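Local coordinates for protein sorbitol dehydrogenase (Gluconobacter oxydans, PDB 5ITG) that probably oxidises D-sorbitol to L-sorbose, passing the hydride to an NADP cofactor, at residues 428-433 and 447-452; 435-438 and 444-447. All coordinates share one frame; numbering follows the deposited sequence.

How the contacts relate
Both contacts lie in the helical C-terminal domain of the mannitol dehydrogenase family and use helix 432-439. Their centres are about 8 Å apart. Along the chain the order is 428-433, 435-438, 444-447 and 447-452. Contact 2 therefore joins the two inner segments and contact 1 the two outer ones, with L447 shared. After the helix the chain turns and crosses back past it. The two contacts also touch each other: CE2 of F452 lies 3.5 Å from the O of S446, and K448 packs on L437. Together they pack the following loop on helix 432-439 and the residues before it, against helices 377-394, 400-412 and 461-477.

Contact 1 of 2, residues 428-433 and 447-452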
ATOM      1  N   PRO A 428      -3.051   3.769 -19.723  1.00 25.71           N
ATOM      2  CA  PRO A 428      -2.586   2.521 -20.334  1.00 27.11           C
ATOM      3  C   PRO A 428      -3.654   1.697 -21.053  1.00 27.81           C
ATOM      4  O   PRO A 428      -3.391   1.128 -22.108  1.00 29.01           O
ATOM      5  CB  PRO A 428      -1.980   1.769 -19.152  1.00 27.45           C
ATOM      6  CG  PRO A 428      -1.443   2.871 -18.303  1.00 26.72           C
ATOM      7  CD  PRO A 428      -2.584   3.867 -18.328  1.00 25.93           C
ATOM      8  N   THR A 429      -4.859   1.644 -20.491  1.00 27.23           N
ATOM      9  CA  THR A 429      -5.936   0.851 -21.078  1.00 27.11           C
ATOM     10  C   THR A 429      -6.611   1.504 -22.279  1.00 28.72           C
ATOM     11  O   THR A 429      -7.422   0.874 -22.954  1.00 29.36           O
ATOM     12  CB  THR A 429      -7.029   0.537 -20.034  1.00 26.10           C
ATOM     13  OG1 THR A 429      -7.662   1.756 -19.621  1.00 23.19           O
ATOM     14  CG2 THR A 429      -6.425  -0.152 -18.821  1.00 24.25           C
ATOM     15  N   TYR A 430      -6.286   2.763 -22.540  1.00 28.69           N
ATOM     16  CA  TYR A 430      -6.878   3.474 -23.667  1.00 28.75           C
ATOM     17  C   TYR A 430      -6.073   3.275 -24.943  1.00 30.68           C
ATOM     18  O   TYR A 430      -4.840   3.239 -24.913  1.00 28.31           O
ATOM     19  CB  TYR A 430      -6.973   4.977 -23.375  1.00 28.15           C
ATOM     20  CG  TYR A 430      -8.087   5.384 -22.434  1.00 28.77           C
ATOM     21  CD1 TYR A 430      -8.876   4.431 -21.788  1.00 28.52           C
ATOM     22  CD2 TYR A 430      -8.346   6.733 -22.182  1.00 29.07           C
ATOM     23  CE1 TYR A 430      -9.897   4.815 -20.911  1.00 28.42           C
ATOM     24  CE2 TYR A 430      -9.357   7.124 -21.312  1.00 27.66           C
ATOM     25  CZ  TYR A 430     -10.127   6.161 -20.677  1.00 27.87           C
ATOM     26  OH  TYR A 430     -11.113   6.548 -19.796  1.00 25.68           O
ATOM     27  N   GLY A 431      -6.787   3.143 -26.057  1.00 31.21           N
ATOM     28  CA  GLY A 431      -6.149   2.980 -27.351  1.00 33.63           C
ATOM     29  C   GLY A 431      -6.490   4.192 -28.198  1.00 35.43           C
ATOM     30  O   GLY A 431      -6.880   5.231 -27.660  1.00 34.71           O
ATOM     31  N   ASP A 432      -6.356   4.070 -29.517  1.00 37.14           N
ATOM     32  CA  ASP A 432      -6.660   5.182 -30.415  1.00 37.66           C
ATOM     33  C   ASP A 432      -8.135   5.542 -30.353  1.00 36.94           C
ATOM     34  O   ASP A 432      -8.500   6.720 -30.343  1.00 35.52           O
ATOM     35  CB  ASP A 432      -6.292   4.827 -31.862  1.00 41.05           C
ATOM     36  CG  ASP A 432      -4.816   4.543 -32.036  1.00 42.34           C
ATOM     37  OD1 ASP A 432      -3.993   5.334 -31.530  1.00 43.69           O
ATOM     38  OD2 ASP A 432      -4.478   3.531 -32.691  1.00 45.68           O
ATOM     39  N   ALA A 433      -8.984   4.519 -30.321  1.00 36.16           N
ATOM     40  CA  ALA A 433     -10.423   4.725 -30.257  1.00 36.00           C
ATOM     41  C   ALA A 433     -10.795   5.538 -29.014  1.00 35.07           C
ATOM     42  O   ALA A 433     -11.453   6.574 -29.109  1.00 35.39           O
ATOM     43  CB  ALA A 433     -11.139   3.380 -30.238  1.00 35.50           C
ATOM     44  N   LEU A 447     -18.431  10.153 -22.975  1.00 24.99           N
ATOM     45  CA  LEU A 447     -19.254   9.519 -21.950  1.00 26.19           C
ATOM     46  C   LEU A 447     -19.200   8.011 -22.181  1.00 27.48           C
ATOM     47  O   LEU A 447     -19.487   7.218 -21.285  1.00 25.52           O
ATOM     48  CB  LEU A 447     -20.701  10.011 -22.031  1.00 27.63           C
ATOM     49  CG  LEU A 447     -20.988  11.407 -21.469  1.00 29.31           C
ATOM     50  CD1 LEU A 447     -22.426  11.799 -21.756  1.00 29.80           C
ATOM     51  CD2 LEU A 447     -20.733  11.414 -19.972  1.00 30.23           C
ATOM     52  N   LYS A 448     -18.809   7.618 -23.393  1.00 27.39           N
ATOM     53  CA  LYS A 448     -18.707   6.205 -23.737  1.00 27.88           C
ATOM     54  C   LYS A 448     -17.390   5.560 -23.294  1.00 27.20           C
ATOM     55  O   LYS A 448     -17.213   4.354 -23.460  1.00 27.33           O
ATOM     56  CB  LYS A 448     -18.880   6.021 -25.251  1.00 29.98           C
ATOM     57  CG  LYS A 448     -20.168   6.626 -25.796  1.00 34.18           C
ATOM     58  CD  LYS A 448     -20.223   6.556 -27.320  1.00 39.22           C
ATOM     59  CE  LYS A 448     -19.137   7.410 -27.971  1.00 38.73           C
ATOM     60  NZ  LYS A 448     -19.148   7.244 -29.449  1.00 41.78           N
ATOM     61  N   LEU A 449     -16.466   6.345 -22.735  1.00 24.67           N
ATOM     62  CA  LEU A 449     -15.189   5.774 -22.291  1.00 23.13           C
ATOM     63  C   LEU A 449     -15.454   4.649 -21.293  1.00 22.64           C
ATOM     64  O   LEU A 449     -16.451   4.669 -20.581  1.00 22.48           O
ATOM     65  CB  LEU A 449     -14.299   6.843 -21.649  1.00 21.47           C
ATOM     66  CG  LEU A 449     -13.707   7.887 -22.601  1.00 21.27           C
ATOM     67  CD1 LEU A 449     -13.033   9.004 -21.805  1.00 21.16           C
ATOM     68  CD2 LEU A 449     -12.714   7.212 -23.542  1.00 20.99           C
ATOM     69  N   PRO A 450     -14.558   3.652 -21.236  1.00 22.67           N
ATOM     70  CA  PRO A 450     -14.677   2.500 -20.331  1.00 21.85           C
ATOM     71  C   PRO A 450     -14.702   2.862 -18.846  1.00 21.55           C
ATOM     72  O   PRO A 450     -15.159   2.076 -18.016  1.00 21.16           O
ATOM     73  CB  PRO A 450     -13.450   1.657 -20.676  1.00 22.78           C
ATOM     74  CG  PRO A 450     -13.151   2.027 -22.101  1.00 24.50           C
ATOM     75  CD  PRO A 450     -13.364   3.522 -22.089  1.00 23.47           C
ATOM     76  N   ALA A 451     -14.209   4.049 -18.517  1.00 20.85           N
ATOM     77  CA  ALA A 451     -14.148   4.502 -17.129  1.00 20.41           C
ATOM     78  C   ALA A 451     -15.486   4.441 -16.393  1.00 20.31           C
ATOM     79  O   ALA A 451     -15.519   4.208 -15.181  1.00 20.43           O
ATOM     80  CB  ALA A 451     -13.601   5.937 -17.077  1.00 18.85           C
ATOM     81  N   PHE A 452     -16.576   4.630 -17.131  1.00 18.09           N
ATOM     82  CA  PHE A 452     -17.910   4.662 -16.549  1.00 18.81           C
ATOM     83  C   PHE A 452     -18.755   3.397 -16.733  1.00 19.41           C
ATOM     84  O   PHE A 452     -19.958   3.403 -16.448  1.00 19.50           O
ATOM     85  CB  PHE A 452     -18.645   5.881 -17.114  1.00 19.59           C
ATOM     86  CG  PHE A 452     -17.765   7.100 -17.247  1.00 21.79           C
ATOM     87  CD1 PHE A 452     -17.022   7.563 -16.157  1.00 21.45           C
ATOM     88  CD2 PHE A 452     -17.637   7.757 -18.468  1.00 22.48           C
ATOM     89  CE1 PHE A 452     -16.161   8.661 -16.285  1.00 22.77           C
ATOM     90  CE2 PHE A 452     -16.777   8.856 -18.607  1.00 24.83           C
ATOM     91  CZ  PHE A 452     -16.037   9.307 -17.515  1.00 21.66           C
TER
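The hydroxyl of Y430 reaches into the 449-451 turn and is packed from several directions. Its OH lies 3.7 Å from CB of L449 and also 3.7 Å from CB of A451. These are van der Waals contacts. The polar need of this buried oxygen is met by the OH of Y409 on helix 400-412, to which it is hydrogen-bonded. L449 carries most of the rest. Its CD2 sits over one face of the Y430 ring, 4.0 Å from CZ, and its CD1 lies beside the hydroxyl, 3.7 Å from OH of Y430. The two side chains cross at about a right angle. P450 approaches the ring obliquely, with its CD 3.9 Å from CE1 of Y430. The ring reaches this place because CG of Y430 is anti to the carbonyl carbon (chi1 -76°). With chi2 at 6° the bond from CB to CA lies nearly in the ring plane. This contact belongs to the helical C-terminal domain of the mannitol dehydrogenase family. It ties the residues leading into helix 432-439 to L449 and the 3-10 segment beginning at P450, in the loop between helices 432-439 and 461-477. G431 is the N-cap, and its N is hydrogen-bonded to OE1 of E434 in the first turn. With a phenylalanine at Y430, Y409 would probably be left without its hydroxyl mate and a gap would open between L449 and A451. A451 has a second aromatic neighbour in its own segment. Its CB stands 3.8 Å above the plane of the F452 ring, offset toward the rim. The 449-452 turn has just a weak backbone bond of its own, from F452 N to L449 O at 3.5 Å. C378 of helix 377-394 touches Y430, P450 and A451.

Contact 2 of 2, residues 435-438 and 444-447; sequences WKLA and ESSL
L437 and S445 meet through carbon: CD2 of L437 packs on CB of S445 at 3.7 Å. The leucine points there with CG anti to its carbonyl carbon (chi1 -66°). The buried side of the contact is at S446 and A438. Here the CA atoms of L437 and S446 come within 4.8 Å of each other. CB of S446 lies 3.7 Å from the O of L437 and 3.9 Å from CA of A438, so a small side chain lies directly against the helix backbone. L410 and L413 also cover S446 and A438. The link between the segments contains an Asx turn at D442, whose OD1 accepts the N of E444. It leads from helix 432-439 into the 3-10 segment 445-447, within the helical C-terminal domain. L447 N bonds to E444 O at 3.1 Å. OD2 of D442 is hydrogen-bonded to OG of S445. The solvent side is at L437 and S445, which are both partly exposed. CD2 of the leucine is close-packed there, but its other methyl is looser: CD1 of L437 is 4.1 Å from the O of S445. On the buried side, a water links the S446 side chain to the helix backbone. It accepts from OG of S446 and donates to the O of A438, each at 2.9 Å.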
ATOM      1  N   TRP A 435      -8.919   7.419 -26.962  1.00 33.83           N
ATOM      2  CA  TRP A 435      -8.346   8.761 -26.984  1.00 34.28           C
ATOM      3  C   TRP A 435      -9.024   9.703 -27.964  1.00 35.08           C
ATOM      4  O   TRP A 435      -9.031  10.915 -27.753  1.00 34.49           O
ATOM      5  CB  TRP A 435      -6.842   8.700 -27.275  1.00 33.84           C
ATOM      6  CG  TRP A 435      -6.010   8.495 -26.045  1.00 33.69           C
ATOM      7  CD1 TRP A 435      -5.154   7.463 -25.795  1.00 33.00           C
ATOM      8  CD2 TRP A 435      -5.946   9.356 -24.896  1.00 31.98           C
ATOM      9  NE1 TRP A 435      -4.559   7.627 -24.566  1.00 31.58           N
ATOM     10  CE2 TRP A 435      -5.027   8.780 -23.993  1.00 31.27           C
ATOM     11  CE3 TRP A 435      -6.576  10.557 -24.545  1.00 32.18           C
ATOM     12  CZ2 TRP A 435      -4.719   9.365 -22.757  1.00 31.61           C
ATOM     13  CZ3 TRP A 435      -6.270  11.141 -23.316  1.00 31.34           C
ATOM     14  CH2 TRP A 435      -5.349  10.542 -22.439  1.00 29.73           C
ATOM     15  N   LYS A 436      -9.591   9.157 -29.036  1.00 35.45           N
ATOM     16  CA  LYS A 436     -10.279   9.990 -30.014  1.00 37.62           C
ATOM     17  C   LYS A 436     -11.499  10.601 -29.342  1.00 37.43           C
ATOM     18  O   LYS A 436     -11.769  11.791 -29.483  1.00 39.00           O
ATOM     19  CB  LYS A 436     -10.731   9.161 -31.220  1.00 40.28           C
ATOM     20  CG  LYS A 436     -11.599   9.942 -32.208  1.00 42.89           C
ATOM     21  CD  LYS A 436     -12.080   9.057 -33.352  1.00 46.04           C
ATOM     22  CE  LYS A 436     -12.890   9.847 -34.375  1.00 46.32           C
ATOM     23  NZ  LYS A 436     -13.288   8.999 -35.536  1.00 45.39           N
ATOM     24  N   LEU A 437     -12.234   9.771 -28.612  1.00 36.30           N
ATOM     25  CA  LEU A 437     -13.426  10.220 -27.902  1.00 35.58           C
ATOM     26  C   LEU A 437     -13.050  11.254 -26.850  1.00 34.73           C
ATOM     27  O   LEU A 437     -13.650  12.324 -26.770  1.00 35.18           O
ATOM     28  CB  LEU A 437     -14.113   9.033 -27.220  1.00 34.90           C
ATOM     29  CG  LEU A 437     -14.711   7.952 -28.123  1.00 34.62           C
ATOM     30  CD1 LEU A 437     -15.225   6.802 -27.270  1.00 34.00           C
ATOM     31  CD2 LEU A 437     -15.838   8.545 -28.955  1.00 34.34           C
ATOM     32  N   ALA A 438     -12.050  10.915 -26.047  1.00 35.49           N
ATOM     33  CA  ALA A 438     -11.577  11.782 -24.977  1.00 36.78           C
ATOM     34  C   ALA A 438     -11.205  13.174 -25.466  1.00 37.67           C
ATOM     35  O   ALA A 438     -11.384  14.153 -24.745  1.00 36.47           O
ATOM     36  CB  ALA A 438     -10.380  11.148 -24.293  1.00 35.11           C
ATOM     37  N   GLU A 444     -20.353  14.945 -25.519  1.00 36.50           N
ATOM     38  CA  GLU A 444     -21.071  13.688 -25.312  1.00 35.80           C
ATOM     39  C   GLU A 444     -20.272  12.424 -25.602  1.00 32.95           C
ATOM     40  O   GLU A 444     -20.424  11.419 -24.913  1.00 32.58           O
ATOM     41  CB  GLU A 444     -22.326  13.665 -26.181  1.00 37.60           C
ATOM     42  CG  GLU A 444     -23.229  14.863 -26.003  1.00 43.79           C
ATOM     43  CD  GLU A 444     -24.327  14.913 -27.046  1.00 46.61           C
ATOM     44  OE1 GLU A 444     -25.104  13.938 -27.140  1.00 47.00           O
ATOM     45  OE2 GLU A 444     -24.411  15.928 -27.773  1.00 50.82           O
ATOM     46  N   SER A 445     -19.432  12.475 -26.628  1.00 30.17           N
ATOM     47  CA  SER A 445     -18.644  11.318 -27.030  1.00 28.85           C
ATOM     48  C   SER A 445     -17.886  10.583 -25.933  1.00 27.48           C
ATOM     49  O   SER A 445     -18.013   9.368 -25.814  1.00 25.95           O
ATOM     50  CB  SER A 445     -17.661  11.709 -28.135  1.00 30.01           C
ATOM     51  OG  SER A 445     -18.356  12.140 -29.289  1.00 33.17           O
ATOM     52  N   SER A 446     -17.104  11.306 -25.134  1.00 24.79           N
ATOM     53  CA  SER A 446     -16.314  10.656 -24.091  1.00 25.52           C
ATOM     54  C   SER A 446     -17.110  10.011 -22.956  1.00 24.77           C
ATOM     55  O   SER A 446     -16.533   9.378 -22.079  1.00 24.44           O
ATOM     56  CB  SER A 446     -15.245  11.616 -23.528  1.00 23.87           C
ATOM     57  OG  SER A 446     -15.797  12.837 -23.087  1.00 26.88           O
ATOM     58  N   LEU A 447     -18.431  10.153 -22.975  1.00 24.99           N
ATOM     59  CA  LEU A 447     -19.254   9.519 -21.950  1.00 26.19           C
ATOM     60  C   LEU A 447     -19.200   8.011 -22.181  1.00 27.48           C
ATOM     61  O   LEU A 447     -19.487   7.218 -21.285  1.00 25.52           O
ATOM     62  CB  LEU A 447     -20.701  10.011 -22.031  1.00 27.63           C
ATOM     63  CG  LEU A 447     -20.988  11.407 -21.469  1.00 29.31           C
ATOM     64  CD1 LEU A 447     -22.426  11.799 -21.756  1.00 29.80           C
ATOM     65  CD2 LEU A 447     -20.733  11.414 -19.972  1.00 30.23           C
TER
HETATM   66  O   HOH W   1     -13.098  13.636 -22.500  1.00 20.31           O